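Local coordinates for 3-dehydroquinate dehydratase (Thermus thermophilus, PDB 2UYG), which probably catalyses the dehydration of 3-dehydroquinate to 3-dehydroshikimate via an enolate intermediate, a step of chorismate biosynthesis, on the way to the aromatic amino acids, at residues V71-A76 and E97-N102; L77-Y82 and E108-S113. All coordinates share one frame; numbering follows the deposited sequence.

Interaction 1 (V71-A76 and E97-N102)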
ATOM      1  N   VAL A  71      35.201   1.041  -3.608  1.00 26.05           N
ATOM      2  CA  VAL A  71      34.493   0.619  -2.430  1.00 26.94           C
ATOM      3  C   VAL A  71      33.706   1.859  -2.030  1.00 26.63           C
ATOM      4  O   VAL A  71      34.335   2.891  -1.827  1.00 26.13           O
ATOM      5  CB  VAL A  71      35.507   0.172  -1.350  1.00 27.12           C
ATOM      6  CG1 VAL A  71      34.848  -0.089  -0.056  1.00 28.15           C
ATOM      7  CG2 VAL A  71      36.297  -1.058  -1.822  1.00 29.56           C
ATOM      8  N   LEU A  72      32.385   1.710  -1.790  1.00 24.30           N
ATOM      9  CA  LEU A  72      31.474   2.800  -1.742  1.00 23.57           C
ATOM     10  C   LEU A  72      30.495   2.712  -0.615  1.00 23.37           C
ATOM     11  O   LEU A  72      29.729   1.775  -0.543  1.00 23.67           O
ATOM     12  CB  LEU A  72      30.680   2.807  -3.078  1.00 24.16           C
ATOM     13  CG  LEU A  72      29.579   3.832  -3.197  1.00 23.69           C
ATOM     14  CD1 LEU A  72      30.255   5.161  -3.160  1.00 26.12           C
ATOM     15  CD2 LEU A  72      28.814   3.701  -4.591  1.00 23.79           C
ATOM     16  N   ASN A  73      30.499   3.730   0.245  1.00 23.04           N
ATOM     17  CA  ASN A  73      29.606   3.878   1.358  1.00 22.02           C
ATOM     18  C   ASN A  73      28.909   5.210   1.082  1.00 22.52           C
ATOM     19  O   ASN A  73      29.479   6.306   1.421  1.00 24.57           O
ATOM     20  CB  ASN A  73      30.333   3.947   2.713  1.00 19.98           C
ATOM     21  CG  ASN A  73      29.344   4.106   3.885  1.00 21.20           C
ATOM     22  OD1 ASN A  73      28.188   4.390   3.656  1.00 18.52           O
ATOM     23  ND2 ASN A  73      29.779   3.831   5.108  1.00 18.99           N
ATOM     24  N   PRO A  74      27.740   5.190   0.482  1.00 21.38           N
ATOM     25  CA  PRO A  74      27.103   6.480   0.183  1.00 21.73           C
ATOM     26  C   PRO A  74      26.525   7.209   1.411  1.00 22.65           C
ATOM     27  O   PRO A  74      25.977   8.294   1.248  1.00 19.94           O
ATOM     28  CB  PRO A  74      26.042   6.102  -0.822  1.00 22.68           C
ATOM     29  CG  PRO A  74      26.382   4.547  -1.257  1.00 22.27           C
ATOM     30  CD  PRO A  74      27.034   4.036  -0.091  1.00 21.15           C
ATOM     31  N   GLY A  75      26.571   6.619   2.626  1.00 22.44           N
ATOM     32  CA  GLY A  75      25.940   7.332   3.755  1.00 22.35           C
ATOM     33  C   GLY A  75      24.407   7.340   3.494  1.00 22.85           C
ATOM     34  O   GLY A  75      23.934   6.474   2.758  1.00 20.20           O
ATOM     35  N   ALA A  76      23.652   8.340   3.947  1.00 21.49           N
ATOM     36  CA  ALA A  76      22.202   8.332   3.727  1.00 22.21           C
ATOM     37  C   ALA A  76      21.705   8.331   2.211  1.00 22.14           C
ATOM     38  O   ALA A  76      20.502   8.002   1.951  1.00 19.76           O
ATOM     39  CB  ALA A  76      21.592   9.429   4.415  1.00 22.61           C
ATOM     40  N   GLU A  97      29.595  -2.065  -2.122  1.00 23.10           N
ATOM     41  CA  GLU A  97      28.865  -1.136  -1.267  1.00 23.10           C
ATOM     42  C   GLU A  97      29.148  -1.597   0.146  1.00 21.14           C
ATOM     43  O   GLU A  97      28.994  -2.728   0.444  1.00 22.46           O
ATOM     44  CB  GLU A  97      27.357  -1.183  -1.561  1.00 22.31           C
ATOM     45  CG  GLU A  97      26.578  -0.251  -0.700  1.00 25.37           C
ATOM     46  CD  GLU A  97      25.090  -0.119  -1.061  1.00 27.41           C
ATOM     47  OE1 GLU A  97      24.207  -0.165  -0.133  1.00 27.78           O
ATOM     48  OE2 GLU A  97      24.799   0.017  -2.239  1.00 32.19           O
ATOM     49  N   VAL A  98      29.534  -0.708   1.000  1.00 21.74           N
ATOM     50  CA  VAL A  98      29.894  -0.989   2.387  1.00 23.29           C
ATOM     51  C   VAL A  98      29.125  -0.090   3.323  1.00 23.08           C
ATOM     52  O   VAL A  98      28.859   1.091   3.014  1.00 21.70           O
ATOM     53  CB  VAL A  98      31.466  -0.783   2.378  1.00 25.08           C
ATOM     54  CG1 VAL A  98      32.015  -0.371   3.589  1.00 32.59           C
ATOM     55  CG2 VAL A  98      32.112  -2.092   1.876  1.00 24.57           C
ATOM     56  N   HIS A  99      28.738  -0.606   4.504  1.00 24.13           N
ATOM     57  CA  HIS A  99      28.163   0.271   5.574  1.00 23.54           C
ATOM     58  C   HIS A  99      28.685  -0.224   6.902  1.00 23.96           C
ATOM     59  O   HIS A  99      28.773  -1.427   7.078  1.00 24.46           O
ATOM     60  CB  HIS A  99      26.639   0.212   5.647  1.00 21.32           C
ATOM     61  CG  HIS A  99      25.979   0.394   4.339  1.00 23.94           C
ATOM     62  ND1 HIS A  99      25.591   1.636   3.869  1.00 22.10           N
ATOM     63  CD2 HIS A  99      25.715  -0.488   3.345  1.00 24.10           C
ATOM     64  CE1 HIS A  99      25.055   1.484   2.674  1.00 20.76           C
ATOM     65  NE2 HIS A  99      25.124   0.209   2.325  1.00 23.67           N
ATOM     66  N   LEU A 100      28.972   0.690   7.809  1.00 23.63           N
ATOM     67  CA  LEU A 100      29.440   0.396   9.124  1.00 25.00           C
ATOM     68  C   LEU A 100      28.418  -0.370   9.936  1.00 25.51           C
ATOM     69  O   LEU A 100      28.783  -1.293  10.643  1.00 21.97           O
ATOM     70  CB  LEU A 100      29.686   1.691   9.881  1.00 25.50           C
ATOM     71  CG  LEU A 100      30.796   2.541   9.225  1.00 29.27           C
ATOM     72  CD1 LEU A 100      30.465   3.982   9.531  1.00 31.83           C
ATOM     73  CD2 LEU A 100      32.138   2.123   9.735  1.00 28.64           C
ATOM     74  N   THR A 101      27.165   0.074   9.835  1.00 25.61           N
ATOM     75  CA  THR A 101      26.076  -0.425  10.653  1.00 26.96           C
ATOM     76  C   THR A 101      25.242  -1.345   9.859  1.00 27.74           C
ATOM     77  O   THR A 101      25.319  -1.372   8.639  1.00 28.31           O
ATOM     78  CB  THR A 101      25.090   0.710  11.156  1.00 28.40           C
ATOM     79  OG1 THR A 101      24.475   1.404  10.048  1.00 30.58           O
ATOM     80  CG2 THR A 101      25.787   1.742  11.958  1.00 26.25           C
ATOM     81  N   ASN A 102      24.417  -2.102  10.573  1.00 29.34           N
ATOM     82  CA  ASN A 102      23.517  -3.063   9.979  1.00 29.88           C
ATOM     83  C   ASN A 102      22.250  -2.303   9.635  1.00 30.97           C
ATOM     84  O   ASN A 102      21.452  -1.939  10.541  1.00 29.95           O
ATOM     85  CB  ASN A 102      23.176  -4.170  10.990  1.00 30.12           C
ATOM     86  CG  ASN A 102      22.253  -5.232  10.399  1.00 30.88           C
ATOM     87  OD1 ASN A 102      21.621  -5.021   9.354  1.00 28.22           O
ATOM     88  ND2 ASN A 102      22.186  -6.376  11.050  1.00 33.11           N
TER
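Leu72 O and Val98 N form the hydrogen bond (2.9 Å, 159° at the hydrogen) that pairs strands 69-73 and 95-99, the parallel neighbours of a beta-alpha-beta unit whose helix is 82-89. The same oxygen is also approached by Glu97 CA at 3.1 Å in a CA-H...O contact. On the Val71 side of the sheet Val71 CG1 meets Val98 CG2 at 3.9 Å, beneath helix 129-140. This end is tight and buried. Toward the strand ends the segments separate. Asn73, with CG anti to its backbone N (chi1 -180°), sets its amide beside Val98 O, CG lying 3.2 Å from it. Its OD1 turns back to Gly75 N (2.9 Å) in an Asx turn, and its ND2 bonds to Tyr131. Beyond, toward partly exposed loop, contact thins to looser approaches such as Asn73 OD1 to His99 ND1, 3.8 Å apart with amide and ring planes inclined at 71°. His99 NE2 donates in its ring plane to the anti lone pair of Glu97 OE1 (2.7 Å), and Thr115 bonds to the other carboxylate oxygen. The carboxylate thus helps set the ring rotation of His99, consistent with its predicted role as the proton donor.

Interaction 2 (L77-Y82 and E108-S113)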
ATOM      1  N   LEU A  77      22.594   8.713   1.292  1.00 20.10           N
ATOM      2  CA  LEU A  77      22.281   8.742  -0.128  1.00 20.88           C
ATOM      3  C   LEU A  77      21.917   7.362  -0.604  1.00 21.46           C
ATOM      4  O   LEU A  77      21.273   7.225  -1.609  1.00 21.02           O
ATOM      5  CB  LEU A  77      23.464   9.237  -0.963  1.00 20.77           C
ATOM      6  CG  LEU A  77      23.853  10.728  -0.748  1.00 23.46           C
ATOM      7  CD1 LEU A  77      25.124  11.093  -1.486  1.00 20.27           C
ATOM      8  CD2 LEU A  77      22.744  11.670  -1.054  1.00 25.04           C
ATOM      9  N   THR A  78      22.422   6.328   0.063  1.00 23.00           N
ATOM     10  CA  THR A  78      22.089   4.982  -0.315  1.00 22.99           C
ATOM     11  C   THR A  78      20.589   4.771  -0.444  1.00 22.76           C
ATOM     12  O   THR A  78      20.087   3.979  -1.296  1.00 24.47           O
ATOM     13  CB  THR A  78      22.765   3.860   0.654  1.00 24.57           C
ATOM     14  OG1 THR A  78      21.777   3.259   1.480  1.00 30.80           O
ATOM     15  CG2 THR A  78      23.794   4.278   1.496  1.00 16.84           C
ATOM     16  N   HIS A  79      19.819   5.507   0.309  1.00 21.03           N
ATOM     17  CA  HIS A  79      18.386   5.244   0.305  1.00 22.49           C
ATOM     18  C   HIS A  79      17.582   6.163  -0.622  1.00 23.35           C
ATOM     19  O   HIS A  79      16.345   6.033  -0.663  1.00 23.83           O
ATOM     20  CB  HIS A  79      17.808   5.328   1.716  1.00 21.99           C
ATOM     21  CG  HIS A  79      18.727   4.818   2.778  1.00 22.76           C
ATOM     22  ND1 HIS A  79      19.038   3.478   2.937  1.00 23.85           N
ATOM     23  CD2 HIS A  79      19.508   5.492   3.671  1.00 26.82           C
ATOM     24  CE1 HIS A  79      19.953   3.361   3.900  1.00 21.34           C
ATOM     25  NE2 HIS A  79      20.184   4.566   4.410  1.00 19.31           N
ATOM     26  N   TYR A  80      18.217   7.056  -1.377  1.00 21.36           N
ATOM     27  CA  TYR A  80      17.404   7.857  -2.335  1.00 21.08           C
ATOM     28  C   TYR A  80      18.095   8.376  -3.626  1.00 21.72           C
ATOM     29  O   TYR A  80      17.390   8.797  -4.582  1.00 23.04           O
ATOM     30  CB  TYR A  80      16.656   8.949  -1.620  1.00 19.38           C
ATOM     31  CG  TYR A  80      17.549   9.965  -0.996  1.00 20.42           C
ATOM     32  CD1 TYR A  80      17.741  11.193  -1.594  1.00 20.07           C
ATOM     33  CD2 TYR A  80      18.281   9.675   0.202  1.00 19.34           C
ATOM     34  CE1 TYR A  80      18.582  12.196  -0.974  1.00 24.45           C
ATOM     35  CE2 TYR A  80      19.113  10.628   0.803  1.00 22.13           C
ATOM     36  CZ  TYR A  80      19.253  11.894   0.233  1.00 24.81           C
ATOM     37  OH  TYR A  80      20.045  12.835   0.835  1.00 29.55           O
ATOM     38  N   SER A  81      19.427   8.267  -3.710  1.00 21.64           N
ATOM     39  CA  SER A  81      20.171   8.745  -4.861  1.00 20.75           C
ATOM     40  C   SER A  81      20.201   7.824  -6.055  1.00 21.24           C
ATOM     41  O   SER A  81      21.202   7.175  -6.282  1.00 20.71           O
ATOM     42  CB  SER A  81      21.629   8.991  -4.469  1.00 22.21           C
ATOM     43  OG  SER A  81      22.299   9.781  -5.452  1.00 20.90           O
ATOM     44  N   TYR A  82      19.148   7.863  -6.873  1.00 21.20           N
ATOM     45  CA  TYR A  82      19.157   7.212  -8.115  1.00 21.45           C
ATOM     46  C   TYR A  82      20.168   7.856  -9.033  1.00 19.63           C
ATOM     47  O   TYR A  82      20.624   7.216  -9.974  1.00 20.67           O
ATOM     48  CB  TYR A  82      17.714   7.192  -8.729  1.00 23.83           C
ATOM     49  CG  TYR A  82      16.645   6.379  -7.946  1.00 22.66           C
ATOM     50  CD1 TYR A  82      15.583   7.018  -7.308  1.00 22.96           C
ATOM     51  CD2 TYR A  82      16.668   4.974  -7.918  1.00 27.75           C
ATOM     52  CE1 TYR A  82      14.552   6.294  -6.685  1.00 23.63           C
ATOM     53  CE2 TYR A  82      15.691   4.230  -7.211  1.00 24.73           C
ATOM     54  CZ  TYR A  82      14.642   4.911  -6.625  1.00 27.14           C
ATOM     55  OH  TYR A  82      13.666   4.255  -5.927  1.00 33.86           O
ATOM     56  N   GLU A 108      13.057   1.882   9.279  1.00 33.50           N
ATOM     57  CA  GLU A 108      12.606   1.209   8.109  1.00 33.67           C
ATOM     58  C   GLU A 108      13.247   1.751   6.868  1.00 32.40           C
ATOM     59  O   GLU A 108      13.502   0.974   5.963  1.00 32.74           O
ATOM     60  CB  GLU A 108      11.074   1.281   7.898  1.00 34.67           C
ATOM     61  CG  GLU A 108      10.602   0.513   6.636  1.00 39.16           C
ATOM     62  CD  GLU A 108       9.091   0.423   6.468  1.00 50.73           C
ATOM     63  OE1 GLU A 108       8.333   1.278   7.028  1.00 58.81           O
ATOM     64  OE2 GLU A 108       8.646  -0.478   5.732  1.00 55.44           O
ATOM     65  N   PHE A 109      13.374   3.071   6.739  1.00 30.79           N
ATOM     66  CA  PHE A 109      13.834   3.620   5.445  1.00 30.55           C
ATOM     67  C   PHE A 109      15.308   3.235   5.104  1.00 28.76           C
ATOM     68  O   PHE A 109      15.636   3.201   3.995  1.00 27.74           O
ATOM     69  CB  PHE A 109      13.663   5.144   5.377  1.00 28.80           C
ATOM     70  CG  PHE A 109      14.631   5.892   6.230  1.00 29.48           C
ATOM     71  CD1 PHE A 109      15.887   6.219   5.757  1.00 28.68           C
ATOM     72  CD2 PHE A 109      14.277   6.312   7.496  1.00 31.61           C
ATOM     73  CE1 PHE A 109      16.771   6.942   6.542  1.00 27.30           C
ATOM     74  CE2 PHE A 109      15.136   7.000   8.261  1.00 24.60           C
ATOM     75  CZ  PHE A 109      16.381   7.336   7.774  1.00 27.08           C
ATOM     76  N   ARG A 110      16.165   3.018   6.100  1.00 29.25           N
ATOM     77  CA  ARG A 110      17.497   2.478   5.901  1.00 29.36           C
ATOM     78  C   ARG A 110      17.562   1.116   5.294  1.00 29.83           C
ATOM     79  O   ARG A 110      18.615   0.723   4.748  1.00 27.06           O
ATOM     80  CB  ARG A 110      18.249   2.453   7.183  1.00 31.59           C
ATOM     81  CG  ARG A 110      18.815   3.801   7.429  1.00 34.42           C
ATOM     82  CD  ARG A 110      19.635   3.896   8.649  1.00 34.04           C
ATOM     83  NE  ARG A 110      19.345   5.149   9.318  1.00 32.76           N
ATOM     84  CZ  ARG A 110      19.926   6.324   9.062  1.00 30.43           C
ATOM     85  NH1 ARG A 110      19.552   7.393   9.771  1.00 31.06           N
ATOM     86  NH2 ARG A 110      20.808   6.445   8.099  1.00 25.99           N
ATOM     87  N   ARG A 111      16.438   0.381   5.336  1.00 30.20           N
ATOM     88  CA  ARG A 111      16.430  -0.973   4.822  1.00 32.18           C
ATOM     89  C   ARG A 111      16.440  -1.003   3.311  1.00 33.42           C
ATOM     90  O   ARG A 111      16.752  -2.052   2.706  1.00 34.58           O
ATOM     91  CB  ARG A 111      15.303  -1.836   5.431  1.00 32.04           C
ATOM     92  CG  ARG A 111      15.323  -1.766   6.955  1.00 36.84           C
ATOM     93  CD  ARG A 111      14.467  -2.746   7.747  1.00 43.51           C
ATOM     94  NE  ARG A 111      14.865  -4.115   7.422  1.00 48.48           N
ATOM     95  CZ  ARG A 111      14.178  -5.197   7.756  1.00 52.79           C
ATOM     96  NH1 ARG A 111      13.047  -5.090   8.465  1.00 52.45           N
ATOM     97  NH2 ARG A 111      14.639  -6.401   7.399  1.00 52.22           N
ATOM     98  N   HIS A 112      16.224   0.110   2.629  1.00 33.21           N
ATOM     99  CA  HIS A 112      16.183  -0.030   1.178  1.00 34.22           C
ATOM    100  C   HIS A 112      17.451   0.624   0.553  1.00 31.44           C
ATOM    101  O   HIS A 112      17.823   1.705   0.933  1.00 30.47           O
ATOM    102  CB  HIS A 112      14.709   0.350   0.749  1.00 35.85           C
ATOM    103  CG  HIS A 112      14.525   1.614  -0.040  1.00 47.45           C
ATOM    104  ND1 HIS A 112      15.136   2.826   0.271  1.00 55.74           N
ATOM    105  CD2 HIS A 112      13.676   1.876  -1.085  1.00 53.84           C
ATOM    106  CE1 HIS A 112      14.717   3.756  -0.581  1.00 56.02           C
ATOM    107  NE2 HIS A 112      13.826   3.212  -1.405  1.00 58.29           N
ATOM    108  N   SER A 113      18.224  -0.069  -0.290  1.00 28.71           N
ATOM    109  CA  SER A 113      19.396   0.567  -0.862  1.00 26.33           C
ATOM    110  C   SER A 113      19.176   0.678  -2.340  1.00 26.93           C
ATOM    111  O   SER A 113      19.111  -0.360  -3.040  1.00 25.56           O
ATOM    112  CB  SER A 113      20.684  -0.167  -0.663  1.00 25.12           C
ATOM    113  OG  SER A 113      21.627   0.392  -1.638  1.00 22.35           O
TER
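Two loops at the C-terminal edge of the parallel sheet meet here in the predicted substrate site of this type II dehydroquinase, where the imidazole of His79 fits against the backbone of Phe109, Arg110 and His112 and the root of the Arg110 side chain. In His79, CG anti to the carbonyl carbon (chi1 -36°) carries the ring to the 108-113 loop, where ND1 donates to His112 O over 2.9 Å, nearly straight (161° at the hydrogen), with the oxygen in the plane of the ring. One face of the imidazole is covered by Arg110, whose CA makes a CH-pi contact 3.6 Å from the ring centroid; farther along, Arg110 CG comes within 3.4 Å of His79 NE2. Phe109 adds its edge against the face of His79 in a T-shaped pair, the centroids 5.7 Å apart and the planes at 87°. The opposite face of the imidazole carries the hydroxyl of Thr78, OG1 standing 3.0 Å above the ring plane. With one edge bonded and both faces contacted, the ring has little freedom to turn, and NE2 is left to make a weak hydrogen bond to a bound glycerol. The guanidinium of Arg110 is held in turn by salt bridges from NE to Glu107 and from NH2 to Asp86 of a neighbouring subunit, consistent with a site built at a subunit interface. A lighter CA-H...O contact, Ser113 CA to Thr78 O at 3.5 Å, joins the backbones beside the imidazole. Segment 77-82 carries the chain from strand 69-73 into helix 82-89, with Ser81 as its N-cap, whereas segment 108-113 belongs to the connection between strands 95-99 and 121-124.

Interactions 1 and 2 are neighbouring parts of one predicted active site, their centres 11 Å apart and their segments alternating along the chain. They meet directly in two places: Glu97 OE1 and Ser113 OG lie 3.0 Å apart, probably hydrogen-bonded, and Thr78 CG2 packs on His99 CE1 at 3.3 Å. The Glu97 carboxylate that accepts from His99 would thus also receive Ser113 of the loop 108-113. The side chains of His99 and His79 come within about 6 Å of each other, and each lies about 3 Å from bound glycerol, which may mark the pocket. Leu100 and Arg110 both approach the side chain of Tyr21, the predicted proton acceptor, to about 4 Å.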